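Local structure of sugar ABC transporter, sugar-binding protein (Streptococcus pneumoniae, 2HEU) at residues 127-132 with 175-180; 134-139 with 270-275; 165-170 with 251-256. The protein probably binds a sugar, possibly raffinose-type, outside the cell and hands it to a membrane ABC transporter for uptake. All blocks are in the same frame, centred on the assembly; numbering follows the deposited sequence.

How the interactions relate
All three interactions lie in one lobe of a two-lobed solute-binding protein, round the antiparallel sheet ordered 253-257, 129-134, 273-276. Interaction 1 sets the central strand against the start of helix 178-189; interaction 2 joins the end of that strand, where helix 135-141 begins, to the edge strand 273-276; interaction 3 lays a loop beside the other edge strand, 253-257. Their centres are about 11 Å (1 and 3), 13 Å (2 and 3) and 18 Å (1 and 2) apart. In chain order the segments are 127-132, 134-139, 165-170, 175-180, 251-256 and 270-275, so one small sheet gathers pieces far apart in sequence.

Interaction 1: 127-132 with 175-180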
loop_
_atom_site.group_PDB
_atom_site.type_symbol
_atom_site.label_atom_id
_atom_site.label_comp_id
_atom_site.label_asym_id
_atom_site.label_seq_id
_atom_site.Cartn_x
_atom_site.Cartn_y
_atom_site.Cartn_z
ATOM N N ASN A 127 3.380 0.211 -1.896
ATOM C CA ASN A 127 3.275 -0.650 -0.772
ATOM C C ASN A 127 2.593 -1.986 -1.117
ATOM O O ASN A 127 2.097 -2.166 -2.205
ATOM C CB ASN A 127 2.666 0.086 0.442
ATOM C CG ASN A 127 1.362 0.729 0.149
ATOM O OD1 ASN A 127 0.483 0.181 -0.513
ATOM N ND2 ASN A 127 1.212 1.924 0.603
ATOM N N ALA A 128 2.636 -2.891 -0.144
ATOM C CA ALA A 128 2.038 -4.211 -0.229
ATOM C C ALA A 128 1.546 -4.582 1.154
ATOM O O ALA A 128 1.813 -3.860 2.138
ATOM C CB ALA A 128 2.990 -5.212 -0.813
ATOM N N TYR A 129 0.878 -5.713 1.258
ATOM C CA TYR A 129 0.321 -6.166 2.531
ATOM C C TYR A 129 0.378 -7.648 2.637
ATOM O O TYR A 129 0.172 -8.390 1.662
ATOM C CB TYR A 129 -1.146 -5.690 2.619
ATOM C CG TYR A 129 -1.788 -5.920 3.973
ATOM C CD1 TYR A 129 -1.876 -4.887 4.891
ATOM C CD2 TYR A 129 -2.285 -7.149 4.338
ATOM C CE1 TYR A 129 -2.457 -5.082 6.186
ATOM C CE2 TYR A 129 -2.869 -7.384 5.554
ATOM C CZ TYR A 129 -2.974 -6.342 6.496
ATOM O OH TYR A 129 -3.599 -6.586 7.669
ATOM N N GLY A 130 0.635 -8.153 3.815
ATOM C CA GLY A 130 0.610 -9.601 4.031
ATOM C C GLY A 130 0.862 -9.928 5.500
ATOM O O GLY A 130 0.543 -9.143 6.385
ATOM N N ILE A 131 1.447 -11.124 5.711
ATOM C CA ILE A 131 1.634 -11.611 7.052
ATOM C C ILE A 131 3.142 -11.670 7.333
ATOM O O ILE A 131 3.887 -12.372 6.651
ATOM C CB ILE A 131 1.047 -13.019 7.313
ATOM C CG1 ILE A 131 -0.415 -13.093 6.794
ATOM C CG2 ILE A 131 1.140 -13.377 8.735
ATOM C CD1 ILE A 131 -1.387 -12.162 7.475
ATOM N N TYR A 132 3.590 -10.888 8.335
ATOM C CA TYR A 132 4.987 -11.070 8.870
ATOM C C TYR A 132 5.018 -12.283 9.704
ATOM O O TYR A 132 4.081 -12.579 10.466
ATOM C CB TYR A 132 5.348 -9.838 9.745
ATOM C CG TYR A 132 5.528 -8.583 8.934
ATOM C CD1 TYR A 132 6.799 -8.255 8.453
ATOM C CD2 TYR A 132 4.493 -7.762 8.606
ATOM C CE1 TYR A 132 7.006 -7.103 7.708
ATOM C CE2 TYR A 132 4.690 -6.632 7.854
ATOM C CZ TYR A 132 5.972 -6.307 7.405
ATOM O OH TYR A 132 6.210 -5.167 6.662
ATOM N N TRP A 175 -7.257 0.113 11.490
ATOM C CA TRP A 175 -6.658 0.233 10.149
ATOM C C TRP A 175 -5.718 -0.899 9.857
ATOM O O TRP A 175 -5.486 -1.237 8.683
ATOM C CB TRP A 175 -5.944 1.569 9.992
ATOM C CG TRP A 175 -4.766 1.785 10.879
ATOM C CD1 TRP A 175 -4.703 2.476 12.065
ATOM C CD2 TRP A 175 -3.431 1.343 10.638
ATOM N NE1 TRP A 175 -3.403 2.501 12.543
ATOM C CE2 TRP A 175 -2.630 1.786 11.683
ATOM C CE3 TRP A 175 -2.816 0.596 9.625
ATOM C CZ2 TRP A 175 -1.195 1.540 11.755
ATOM C CZ3 TRP A 175 -1.462 0.325 9.717
ATOM C CH2 TRP A 175 -0.700 0.802 10.779
ATOM N N THR A 176 -5.073 -1.490 10.857
ATOM C CA THR A 176 -4.126 -2.526 10.636
ATOM C C THR A 176 -4.667 -3.750 9.874
ATOM O O THR A 176 -3.877 -4.471 9.275
ATOM C CB THR A 176 -3.429 -3.010 11.957
ATOM O OG1 THR A 176 -4.422 -3.575 12.808
ATOM C CG2 THR A 176 -2.656 -1.888 12.660
ATOM N N LEU A 177 -5.969 -3.963 9.983
ATOM C CA LEU A 177 -6.637 -5.091 9.307
ATOM C C LEU A 177 -7.361 -4.720 8.009
ATOM O O LEU A 177 -8.008 -5.572 7.420
ATOM C CB LEU A 177 -7.598 -5.807 10.275
ATOM C CG LEU A 177 -6.927 -6.473 11.456
ATOM C CD1 LEU A 177 -7.974 -7.211 12.272
ATOM C CD2 LEU A 177 -5.780 -7.393 11.036
ATOM N N ASN A 178 -7.200 -3.466 7.567
ATOM C CA ASN A 178 -7.830 -3.106 6.265
ATOM C C ASN A 178 -7.322 -4.046 5.180
ATOM O O ASN A 178 -8.128 -4.624 4.434
ATOM C CB ASN A 178 -7.447 -1.639 5.986
ATOM C CG ASN A 178 -8.111 -1.111 4.774
ATOM O OD1 ASN A 178 -7.420 -0.211 4.091
ATOM N ND2 ASN A 178 -9.301 -1.390 4.505
ATOM N N GLY A 179 -5.995 -4.220 5.041
ATOM C CA GLY A 179 -5.518 -5.088 4.015
ATOM C C GLY A 179 -5.953 -6.515 4.162
ATOM O O GLY A 179 -6.207 -7.224 3.190
ATOM N N TYR A 180 -6.075 -7.005 5.408
ATOM C CA TYR A 180 -6.456 -8.383 5.679
ATOM C C TYR A 180 -7.857 -8.650 5.106
ATOM O O TYR A 180 -8.067 -9.630 4.394
ATOM C CB TYR A 180 -6.379 -8.664 7.160
ATOM C CG TYR A 180 -6.582 -10.118 7.501
ATOM C CD1 TYR A 180 -5.535 -10.985 7.694
ATOM C CD2 TYR A 180 -7.855 -10.655 7.618
ATOM C CE1 TYR A 180 -5.731 -12.329 7.952
ATOM C CE2 TYR A 180 -8.085 -11.986 7.872
ATOM C CZ TYR A 180 -7.025 -12.823 8.038
ATOM O OH TYR A 180 -7.168 -14.168 8.276
#
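Y129 and G179 bring their CA atoms to 6.1 Å where strand 129-134 faces the first turn of helix 178-189, a strand-on-helix contact within one lobe of the solute-binding-protein fold. The segment 175-180 starts as a 3-10 turn and passes into the helix, with L177 at the N-cap position; N178 N bonds back to W175 O within this junction. Y129 carries most of the strand's share of the contact. Its CG stands anti to the backbone N (chi1 -172°), and the ring beyond it lies against the helix start. G179 CA sits squarely over one face of that ring, 3.5 Å from its centroid and 3° off the normal, a CH-pi contact. The absent side chain of G179 is what allows the approach: the space a CB would take is already filled by the ring. At its far end the phenol is fixed by a hydrogen bond, Y129 OH donating to T176 O over 2.7 Å. The acceptor lies at the ring edge, in its plane, and the hydroxyl in turn lies in the carbonyl plane, at a C=O...donor angle of 146°. The hydroxyl thus holds the 3-10 segment while the ring face carries the helix that follows it, and the polar oxygen is satisfied in a buried place. Y180 closes in beside them, its CB 3.5 Å from Y129 OH; its own hydroxyl bonds to V220 O elsewhere in the lobe. P255 of the neighbouring strand 253-257 packs against Y129, I131 and L177, so the edge strand adds to the same apolar layer. Lighter packing comes from I131, whose chain turns toward the helix until its methyl CD1 rests at the edge of the Y180 ring, 4.3 Å from Y180 CD1.

Interaction 2: 134-139 with 270-275; sequences NKDKFE and NFKIGT
K135 and D136, the first two residues of helix 135-141, take opposite roles toward K272. K135 N donates to K272 O at 2.9 Å, nearly along the C=O axis. K272 N returns a bond to D136 OD1, also 2.9 Å and fairly straight (N-H...O 166°), reaching the oxygen from above the carboxylate plane. The carboxylate at the helix start would probably also be favoured by the helix dipole. Next to this pair N134 and F271 stack: amide and ring planes are only 12° apart, and N134 CG lies over one ring face, 3.3 Å from F271 CD2. F271 CG occupies the crowded position between backbone N and carbonyl carbon (chi1 64°), and the ring lies against that amide. K135 runs out extended over the strand, its CE 3.6 Å from G274 CA, on the side where a side chain would stand if G274 had one. Two waters extend the contact. One donates to both D136 OD2 and N270 O; the other donates to I273 O and accepts a weak bond from K135 NZ. Further out, F246 meets the F271 ring edge-to-face. N134 and I273 form an antiparallel non-hydrogen-bonded pair with CA atoms 5.2 Å apart, and N134 is the N-cap residue where strand 129-134 passes straight into helix 135-141. From there I273 packs on Y132 of the central strand 129-134 and on I261, I264 and N265 of helix 260-265, while the backbone of N134 bonds to L252 beside the start of edge strand 253-257, so this strand-to-helix junction is held from both flanks.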
loop_
_atom_site.group_PDB
_atom_site.type_symbol
_atom_site.label_atom_id
_atom_site.label_comp_id
_atom_site.label_asym_id
_atom_site.label_seq_id
_atom_site.Cartn_x
_atom_site.Cartn_y
_atom_site.Cartn_z
ATOM N N ASN A 134 7.884 -15.153 11.923
ATOM C CA ASN A 134 9.184 -15.437 12.513
ATOM C C ASN A 134 9.753 -16.731 11.916
ATOM O O ASN A 134 9.289 -17.818 12.263
ATOM C CB ASN A 134 8.990 -15.558 14.009
ATOM C CG ASN A 134 10.227 -15.760 14.849
ATOM O OD1 ASN A 134 10.286 -15.159 16.004
ATOM N ND2 ASN A 134 11.158 -16.476 14.394
ATOM N N LYS A 135 10.741 -16.576 11.016
ATOM C CA LYS A 135 11.268 -17.766 10.349
ATOM C C LYS A 135 11.879 -18.732 11.313
ATOM O O LYS A 135 11.790 -19.977 11.173
ATOM C CB LYS A 135 12.292 -17.387 9.285
ATOM C CG LYS A 135 11.791 -16.594 8.138
ATOM C CD LYS A 135 12.917 -16.277 7.121
ATOM C CE LYS A 135 12.488 -15.661 5.868
ATOM N NZ LYS A 135 13.642 -15.335 4.983
ATOM N N ASP A 136 12.601 -18.220 12.314
ATOM C CA ASP A 136 13.318 -19.049 13.288
ATOM C C ASP A 136 12.371 -19.911 14.034
ATOM O O ASP A 136 12.583 -21.125 14.202
ATOM C CB ASP A 136 14.137 -18.229 14.297
ATOM C CG ASP A 136 15.240 -17.391 13.693
ATOM O OD1 ASP A 136 15.139 -16.917 12.571
ATOM O OD2 ASP A 136 16.187 -17.080 14.460
ATOM N N LYS A 137 11.274 -19.340 14.526
ATOM C CA LYS A 137 10.275 -20.088 15.257
ATOM C C LYS A 137 9.541 -21.043 14.374
ATOM O O LYS A 137 9.234 -22.178 14.823
ATOM C CB LYS A 137 9.306 -19.182 16.026
ATOM C CG LYS A 137 9.947 -18.514 17.190
ATOM C CD LYS A 137 10.484 -19.484 18.240
ATOM C CE LYS A 137 9.496 -20.013 19.125
ATOM N NZ LYS A 137 10.205 -20.632 20.336
ATOM N N PHE A 138 9.192 -20.667 13.181
ATOM C CA PHE A 138 8.562 -21.638 12.299
ATOM C C PHE A 138 9.521 -22.847 12.109
ATOM O O PHE A 138 9.065 -23.987 12.050
ATOM C CB PHE A 138 8.209 -21.034 10.901
ATOM C CG PHE A 138 6.884 -20.326 10.828
ATOM C CD1 PHE A 138 6.440 -19.490 11.829
ATOM C CD2 PHE A 138 6.052 -20.520 9.748
ATOM C CE1 PHE A 138 5.225 -18.833 11.718
ATOM C CE2 PHE A 138 4.807 -19.865 9.645
ATOM C CZ PHE A 138 4.404 -19.040 10.675
ATOM N N GLU A 139 10.774 -22.594 11.868
ATOM C CA GLU A 139 11.738 -23.725 11.670
ATOM C C GLU A 139 11.786 -24.566 12.917
ATOM O O GLU A 139 11.743 -25.825 12.848
ATOM C CB GLU A 139 13.081 -23.159 11.247
ATOM C CG GLU A 139 14.010 -24.232 10.778
ATOM C CD GLU A 139 15.383 -23.723 10.488
ATOM O OE1 GLU A 139 15.794 -22.719 11.126
ATOM O OE2 GLU A 139 16.082 -24.379 9.668
ATOM N N ASN A 270 15.699 -10.499 17.304
ATOM C CA ASN A 270 16.737 -11.538 17.349
ATOM C C ASN A 270 16.317 -12.780 16.569
ATOM O O ASN A 270 16.519 -13.913 17.033
ATOM C CB ASN A 270 17.016 -11.890 18.814
ATOM C CG ASN A 270 18.206 -12.651 18.983
ATOM O OD1 ASN A 270 19.197 -12.497 18.258
ATOM N ND2 ASN A 270 18.162 -13.554 19.941
ATOM N N PHE A 271 15.753 -12.619 15.414
ATOM C CA PHE A 271 15.338 -13.699 14.485
ATOM C C PHE A 271 15.282 -13.137 13.103
ATOM O O PHE A 271 15.212 -11.924 12.890
ATOM C CB PHE A 271 14.029 -14.296 14.931
ATOM C CG PHE A 271 12.860 -13.334 14.884
ATOM C CD1 PHE A 271 12.517 -12.580 15.974
ATOM C CD2 PHE A 271 12.061 -13.218 13.730
ATOM C CE1 PHE A 271 11.417 -11.681 15.928
ATOM C CE2 PHE A 271 11.017 -12.373 13.694
ATOM C CZ PHE A 271 10.676 -11.604 14.805
ATOM N N LYS A 272 15.123 -14.077 12.152
ATOM C CA LYS A 272 15.017 -13.795 10.733
ATOM C C LYS A 272 13.549 -13.589 10.339
ATOM O O LYS A 272 12.701 -14.477 10.481
ATOM C CB LYS A 272 15.650 -14.930 9.949
ATOM C CG LYS A 272 17.167 -14.916 10.128
ATOM C CD LYS A 272 17.906 -13.531 9.952
ATOM C CE LYS A 272 19.428 -13.619 9.784
ATOM N NZ LYS A 272 20.022 -12.302 10.053
ATOM N N ILE A 273 13.233 -12.402 9.875
ATOM C CA ILE A 273 11.850 -12.040 9.531
ATOM C C ILE A 273 11.525 -12.490 8.131
ATOM O O ILE A 273 12.309 -12.278 7.211
ATOM C CB ILE A 273 11.636 -10.516 9.639
ATOM C CG1 ILE A 273 11.960 -10.027 11.047
ATOM C CG2 ILE A 273 10.249 -10.101 9.174
ATOM C CD1 ILE A 273 12.316 -8.560 11.080
ATOM N N GLY A 274 10.328 -13.089 7.959
ATOM C CA GLY A 274 9.800 -13.345 6.657
ATOM C C GLY A 274 8.431 -12.739 6.509
ATOM O O GLY A 274 7.820 -12.230 7.474
ATOM N N THR A 275 7.914 -12.798 5.282
ATOM C CA THR A 275 6.512 -12.422 5.020
ATOM C C THR A 275 5.888 -13.486 4.097
ATOM O O THR A 275 6.601 -14.151 3.301
ATOM C CB THR A 275 6.420 -11.020 4.382
ATOM O OG1 THR A 275 7.299 -10.941 3.250
ATOM C CG2 THR A 275 6.710 -9.919 5.374
HETATM O O HOH W 1 14.888 -12.654 6.566
HETATM O O HOH W 2 16.029 -16.581 16.954
#

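Interaction 3: 165-170 with 251-256; sequences TPFGIA and VLMTPN
F167 and M253 face each other with CA atoms 4.8 Å apart, where the loop 165-170 settles beside strand 253-257 and runs in the same general direction, 38° apart. Their side chains form one bump: M253 is extended to SD and then bends (chi3 -74°), which brings its CE methyl against the F167 ring, 3.7 Å from F167 CE1. The methyl is an off-centre CH-pi partner, and the sulfur lies obliquely beside the ring as a Met-aromatic contact. P166 CB touches the same methyl from the loop side, and I159 of helix 149-161 packs on both P166 and M253. V251 fills the next hollow: its CG2 presses on G168 N at 3.4 Å, on a glycine without side chain to bar it, while its CG1 lies 3.7 Å from T165 CG2. Further on, the P255 ring forms a shelf for I169, whose CD1 meets P255 CG at 3.7 Å, the two side chains crossing at about a right angle. Between these knobs the backbones are sewn together. L252 N donates to T165 O (2.9 Å), G168 N to M253 O (3.0 Å), and M253 N more weakly to P166 O. T254 OG1, anti to the backbone N (chi1 -166°), donates to G168 O at 2.7 Å. With P166 O and G168 N bracketing M253, one of the two bonds being weak, F167 and M253 form a single beta bridge of the parallel kind, by which an irregular loop covers the edge of the three-stranded sheet in this lobe of the solute-binding-protein fold.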
loop_
_atom_site.group_PDB
_atom_site.type_symbol
_atom_site.label_atom_id
_atom_site.label_comp_id
_atom_site.label_asym_id
_atom_site.label_seq_id
_atom_site.Cartn_x
_atom_site.Cartn_y
_atom_site.Cartn_z
ATOM N N THR A 165 1.808 -17.976 20.685
ATOM C CA THR A 165 0.754 -17.062 20.255
ATOM C C THR A 165 0.893 -16.796 18.778
ATOM O O THR A 165 1.876 -16.216 18.346
ATOM C CB THR A 165 0.811 -15.753 21.019
ATOM O OG1 THR A 165 0.730 -15.995 22.415
ATOM C CG2 THR A 165 -0.335 -14.829 20.582
ATOM N N PRO A 166 -0.122 -17.172 17.984
ATOM C CA PRO A 166 -0.024 -16.980 16.529
ATOM C C PRO A 166 0.149 -15.506 16.130
ATOM O O PRO A 166 1.035 -15.212 15.351
ATOM C CB PRO A 166 -1.345 -17.580 15.998
ATOM C CG PRO A 166 -1.710 -18.612 16.993
ATOM C CD PRO A 166 -1.258 -18.064 18.315
ATOM N N PHE A 167 -0.754 -14.636 16.627
ATOM C CA PHE A 167 -0.808 -13.295 16.125
ATOM C C PHE A 167 -0.675 -12.233 17.173
ATOM O O PHE A 167 -1.221 -12.323 18.257
ATOM C CB PHE A 167 -2.207 -12.977 15.452
ATOM C CG PHE A 167 -2.521 -13.868 14.253
ATOM C CD1 PHE A 167 -1.814 -13.780 13.064
ATOM C CD2 PHE A 167 -3.598 -14.734 14.349
ATOM C CE1 PHE A 167 -2.179 -14.544 11.974
ATOM C CE2 PHE A 167 -3.947 -15.511 13.214
ATOM C CZ PHE A 167 -3.255 -15.407 12.068
ATOM N N GLY A 168 -0.030 -11.128 16.768
ATOM C CA GLY A 168 -0.233 -9.822 17.407
ATOM C C GLY A 168 -1.262 -9.031 16.614
ATOM O O GLY A 168 -1.052 -8.737 15.457
ATOM N N ILE A 169 -2.374 -8.708 17.238
ATOM C CA ILE A 169 -3.459 -7.938 16.632
ATOM C C ILE A 169 -3.631 -6.654 17.469
ATOM O O ILE A 169 -3.734 -6.699 18.697
ATOM C CB ILE A 169 -4.788 -8.702 16.551
ATOM C CG1 ILE A 169 -4.613 -9.982 15.718
ATOM C CG2 ILE A 169 -5.887 -7.858 15.998
ATOM C CD1 ILE A 169 -4.265 -9.799 14.255
ATOM N N ALA A 170 -3.643 -5.550 16.765
ATOM C CA ALA A 170 -3.741 -4.230 17.399
ATOM C C ALA A 170 -5.256 -3.859 17.502
ATOM O O ALA A 170 -5.757 -3.122 16.663
ATOM C CB ALA A 170 -2.980 -3.168 16.595
ATOM N N VAL A 251 4.801 -13.007 19.681
ATOM C CA VAL A 251 3.798 -13.526 18.766
ATOM C C VAL A 251 4.547 -13.938 17.521
ATOM O O VAL A 251 5.589 -13.366 17.188
ATOM C CB VAL A 251 2.707 -12.486 18.426
ATOM C CG1 VAL A 251 1.981 -12.076 19.681
ATOM C CG2 VAL A 251 3.278 -11.303 17.651
ATOM N N LEU A 252 4.058 -15.010 16.812
ATOM C CA LEU A 252 4.789 -15.530 15.681
ATOM C C LEU A 252 4.502 -14.813 14.377
ATOM O O LEU A 252 5.329 -14.970 13.435
ATOM C CB LEU A 252 4.562 -17.007 15.504
ATOM C CG LEU A 252 5.116 -17.877 16.699
ATOM C CD1 LEU A 252 5.104 -19.345 16.266
ATOM C CD2 LEU A 252 6.380 -17.419 17.332
ATOM N N MET A 253 3.413 -14.080 14.295
ATOM C CA MET A 253 2.941 -13.434 13.084
ATOM C C MET A 253 2.245 -12.141 13.398
ATOM O O MET A 253 1.654 -11.956 14.476
ATOM C CB MET A 253 1.909 -14.330 12.348
ATOM C CG MET A 253 2.472 -15.613 11.794
ATOM S SD MET A 253 1.241 -16.652 10.967
ATOM C CE MET A 253 0.352 -17.267 12.423
ATOM N N THR A 254 2.215 -11.237 12.421
ATOM C CA THR A 254 1.295 -10.097 12.490
ATOM C C THR A 254 0.922 -9.665 11.128
ATOM O O THR A 254 1.790 -9.589 10.246
ATOM C CB THR A 254 1.887 -8.934 13.363
ATOM O OG1 THR A 254 0.848 -8.001 13.666
ATOM C CG2 THR A 254 3.050 -8.222 12.764
ATOM N N PRO A 255 -0.358 -9.374 10.846
ATOM C CA PRO A 255 -0.781 -8.913 9.513
ATOM C C PRO A 255 -0.564 -7.443 9.402
ATOM O O PRO A 255 -1.057 -6.650 10.216
ATOM C CB PRO A 255 -2.297 -9.266 9.513
ATOM C CG PRO A 255 -2.695 -9.094 10.979
ATOM C CD PRO A 255 -1.519 -9.579 11.763
ATOM N N ASN A 256 0.154 -7.019 8.376
ATOM C CA ASN A 256 0.357 -5.545 8.234
ATOM C C ASN A 256 0.963 -5.263 6.834
ATOM O O ASN A 256 1.211 -6.182 6.025
ATOM C CB ASN A 256 1.233 -5.009 9.379
ATOM C CG ASN A 256 0.729 -3.671 9.879
ATOM O OD1 ASN A 256 0.286 -3.573 11.091
ATOM N ND2 ASN A 256 0.712 -2.688 9.083
#